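DUF3836 domain-containing protein (Parabacteroides distasonis ATCC 8503, PDB 4R03) is of unknown function but folds as a single-layer antiparallel beta-sheet of a kind that evolved from beta-hairpin repeats. Local coordinates at residues A[74-79]-A[99-104]. Residues are numbered along the deposited sequence; the frame is centred on the assembly and turned at random. Where two conformers were deposited one is given.
Sequences GEIKTN and IPSTNY
Ile76 holds CG1 anti to its carbonyl carbon (chi1 -56°), with CD1 extended beyond it, and the branch runs to Ser101 and Tyr104. Tyr104, its CG anti to the backbone N, presents a ring edge: Ile76 CD1 lies in the ring plane, 3.9 Å from Tyr104 CD1, the two side chains crossing at about a right angle. The same methyl rests beside Ser101 CA. Nearer the backbone, CB of Ile76 faces CB of Ile99 at 4.2 Å, both isoleucines being on one face of the sheet. Next along that face, Thr78 turns CG2 onto the tip of Ile99, 3.6 Å from Ile99 CD1. An alanine in place of Ile76 would probably leave a gap beside Ser101 and the edge of Tyr104, since only the beta carbon facing Ile99 would remain. Tyr69 of strand 58-69 also touches both Ile76 and Tyr104, while the Tyr104 hydroxyl is hydrogen-bonded to Val44 N. Ile76 and Ile99 form an antiparallel hydrogen-bonded pair: Ile76 N reaches Ile99 O at 2.8 Å, and Ile99 N returns to Ile76 O at 2.9 Å, both bonds nearly straight. Glu75 and Pro100 follow as a non-hydrogen-bonded pair with diverging side chains. Beyond them Ser101 N binds Gly74 O at 2.9 Å, from well above the carbonyl plane. A water donates to Gly74 O and accepts from Thr102 N, giving that carbonyl a second partner as the chain turns away. Asn103 N to Pro100 O and Tyr104 N to Ser101 O begin the 3-10 turns that follow. The contact thus closes the open end of the hairpin of strands 75-84 and 94-100, the last pair in a meandering antiparallel sheet, where the final strand gives way to a 3-10 segment.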
ATOM      1  N   GLY A  74      10.795 -18.916  -4.157  1.00 30.15           N
ATOM      2  CA  GLY A  74      11.300 -17.983  -3.124  1.00 27.67           C
ATOM      3  C   GLY A  74      11.086 -16.509  -3.475  1.00 27.86           C
ATOM      4  O   GLY A  74      11.765 -15.640  -2.926  1.00 27.05           O
ATOM      5  N   GLU A  75      10.180 -16.253  -4.415  1.00 28.50           N
ATOM      6  CA  GLU A  75      10.014 -14.907  -4.997  1.00 29.29           C
ATOM      7  C   GLU A  75       8.517 -14.556  -5.074  1.00 25.30           C
ATOM      8  O   GLU A  75       7.658 -15.407  -5.264  1.00 24.89           O
ATOM      9  CB  GLU A  75      10.652 -14.816  -6.376  1.00 33.71           C
ATOM     10  CG  GLU A  75      12.201 -14.836  -6.319  1.00 41.51           C
ATOM     11  CD  GLU A  75      12.858 -14.819  -7.704  1.00 49.96           C
ATOM     12  OE1 GLU A  75      12.184 -15.179  -8.697  1.00 54.05           O
ATOM     13  OE2 GLU A  75      14.051 -14.442  -7.782  1.00 56.76           O
ATOM     14  N   ILE A  76       8.242 -13.296  -4.823  1.00 23.53           N
ATOM     15  CA  ILE A  76       6.906 -12.765  -5.005  1.00 22.31           C
ATOM     16  C   ILE A  76       6.902 -11.857  -6.262  1.00 18.99           C
ATOM     17  O   ILE A  76       7.720 -10.965  -6.362  1.00 21.83           O
ATOM     18  CB  ILE A  76       6.490 -11.953  -3.737  1.00 20.43           C
ATOM     19  CG1 ILE A  76       6.588 -12.805  -2.458  1.00 21.73           C
ATOM     20  CG2 ILE A  76       5.082 -11.463  -3.882  1.00 21.12           C
ATOM     21  CD1 ILE A  76       6.623 -11.973  -1.168  1.00 22.55           C
ATOM     22  N   LYS A  77       5.985 -12.112  -7.167  1.00 19.74           N
ATOM     23  CA  LYS A  77       5.839 -11.331  -8.400  0.50 21.06           C
ATOM     24  C   LYS A  77       4.827 -10.203  -8.156  1.00 18.74           C
ATOM     25  O   LYS A  77       3.700 -10.480  -7.740  1.00 21.07           O
ATOM     26  CB  LYS A  77       5.367 -12.214  -9.540  0.50 24.53           C
ATOM     27  CG  LYS A  77       6.485 -13.114 -10.065  0.50 28.75           C
ATOM     28  CD  LYS A  77       5.997 -14.022 -11.194  0.50 33.01           C
ATOM     29  CE  LYS A  77       7.166 -14.835 -11.787  0.50 37.71           C
ATOM     30  NZ  LYS A  77       6.810 -15.566 -13.046  0.50 37.74           N
ATOM     31  N   THR A  78       5.268  -8.987  -8.354  1.00 18.87           N
ATOM     32  CA  THR A  78       4.426  -7.799  -8.089  1.00 18.88           C
ATOM     33  C   THR A  78       4.174  -7.005  -9.355  1.00 18.90           C
ATOM     34  O   THR A  78       5.047  -6.872 -10.216  1.00 20.81           O
ATOM     35  CB  THR A  78       5.001  -6.872  -7.003  1.00 21.95           C
ATOM     36  OG1 THR A  78       6.118  -6.125  -7.510  1.00 25.14           O
ATOM     37  CG2 THR A  78       5.397  -7.711  -5.765  1.00 23.58           C
ATOM     38  N   ASN A  79       2.933  -6.513  -9.472  1.00 16.52           N
ATOM     39  CA  ASN A  79       2.501  -5.698 -10.613  1.00 16.46           C
ATOM     40  C   ASN A  79       1.938  -4.388 -10.048  1.00 15.48           C
ATOM     41  O   ASN A  79       0.997  -4.424  -9.224  1.00 16.33           O
ATOM     42  CB  ASN A  79       1.436  -6.399 -11.380  1.00 17.74           C
ATOM     43  CG  ASN A  79       1.005  -5.621 -12.638  1.00 22.31           C
ATOM     44  OD1 ASN A  79      -0.052  -4.995 -12.676  1.00 26.40           O
ATOM     45  ND2 ASN A  79       1.828  -5.688 -13.665  1.00 23.54           N
ATOM     46  N   ILE A  99       9.991  -9.385  -5.416  1.00 32.27           N
ATOM     47  CA  ILE A  99      10.377  -9.190  -4.026  1.00 35.84           C
ATOM     48  C   ILE A  99      10.829 -10.587  -3.543  1.00 33.64           C
ATOM     49  O   ILE A  99      10.127 -11.571  -3.766  1.00 30.98           O
ATOM     50  CB  ILE A  99       9.137  -8.764  -3.191  1.00 36.99           C
ATOM     51  CG1 ILE A  99       8.636  -7.384  -3.611  1.00 42.59           C
ATOM     52  CG2 ILE A  99       9.432  -8.721  -1.679  1.00 42.52           C
ATOM     53  CD1 ILE A  99       7.363  -6.950  -2.808  1.00 43.06           C
ATOM     54  N   PRO A 100      11.982 -10.682  -2.862  1.00 32.03           N
ATOM     55  CA  PRO A 100      12.219 -12.001  -2.245  1.00 30.77           C
ATOM     56  C   PRO A 100      11.168 -12.323  -1.176  1.00 29.34           C
ATOM     57  O   PRO A 100      10.745 -11.424  -0.424  1.00 27.15           O
ATOM     58  CB  PRO A 100      13.611 -11.863  -1.578  1.00 31.93           C
ATOM     59  CG  PRO A 100      14.081 -10.477  -1.806  1.00 34.07           C
ATOM     60  CD  PRO A 100      12.982  -9.665  -2.491  1.00 33.30           C
ATOM     61  N   SER A 101      10.778 -13.583  -1.082  1.00 26.86           N
ATOM     62  CA  SER A 101       9.797 -14.034  -0.106  1.00 27.65           C
ATOM     63  C   SER A 101      10.172 -13.680   1.330  1.00 27.48           C
ATOM     64  O   SER A 101       9.276 -13.448   2.183  1.00 25.77           O
ATOM     65  CB  SER A 101       9.578 -15.540  -0.222  1.00 33.89           C
ATOM     66  OG  SER A 101       8.942 -15.814  -1.455  1.00 38.79           O
ATOM     67  N   THR A 102      11.473 -13.608   1.605  1.00 28.24           N
ATOM     68  CA  THR A 102      11.944 -13.272   2.955  1.00 27.12           C
ATOM     69  C   THR A 102      11.579 -11.826   3.359  1.00 27.94           C
ATOM     70  O   THR A 102      11.621 -11.503   4.527  1.00 29.88           O
ATOM     71  CB  THR A 102      13.460 -13.367   3.086  1.00 31.34           C
ATOM     72  OG1 THR A 102      14.072 -12.514   2.128  1.00 29.78           O
ATOM     73  CG2 THR A 102      13.939 -14.798   2.847  1.00 34.41           C
ATOM     74  N   ASN A 103      11.285 -10.972   2.380  1.00 24.53           N
ATOM     75  CA  ASN A 103      10.872  -9.592   2.667  1.00 26.67           C
ATOM     76  C   ASN A 103       9.365  -9.399   2.707  1.00 23.06           C
ATOM     77  O   ASN A 103       8.895  -8.262   2.641  1.00 22.59           O
ATOM     78  CB  ASN A 103      11.458  -8.633   1.634  1.00 30.45           C
ATOM     79  CG  ASN A 103      12.989  -8.534   1.727  1.00 38.49           C
ATOM     80  OD1 ASN A 103      13.598  -8.842   2.760  1.00 41.45           O
ATOM     81  ND2 ASN A 103      13.601  -8.102   0.643  1.00 45.28           N
ATOM     82  N   TYR A 104       8.608 -10.486   2.765  1.00 19.96           N
ATOM     83  CA  TYR A 104       7.113 -10.455   2.743  1.00 18.26           C
ATOM     84  C   TYR A 104       6.542  -9.419   3.703  1.00 18.18           C
ATOM     85  O   TYR A 104       5.673  -8.627   3.318  1.00 17.89           O
ATOM     86  CB  TYR A 104       6.526 -11.834   3.098  1.00 19.19           C
ATOM     87  CG  TYR A 104       5.050 -11.870   3.178  1.00 17.76           C
ATOM     88  CD1 TYR A 104       4.287 -11.891   2.015  1.00 17.54           C
ATOM     89  CD2 TYR A 104       4.378 -11.829   4.388  1.00 17.33           C
ATOM     90  CE1 TYR A 104       2.923 -11.902   2.053  1.00 19.68           C
ATOM     91  CE2 TYR A 104       2.989 -11.860   4.444  1.00 18.06           C
ATOM     92  CZ  TYR A 104       2.246 -11.847   3.288  1.00 17.27           C
ATOM     93  OH  TYR A 104       0.862 -11.875   3.323  1.00 20.05           O
TER
HETATM   94  O   HOH W   1      13.361 -15.275  -0.429  1.00 36.12           O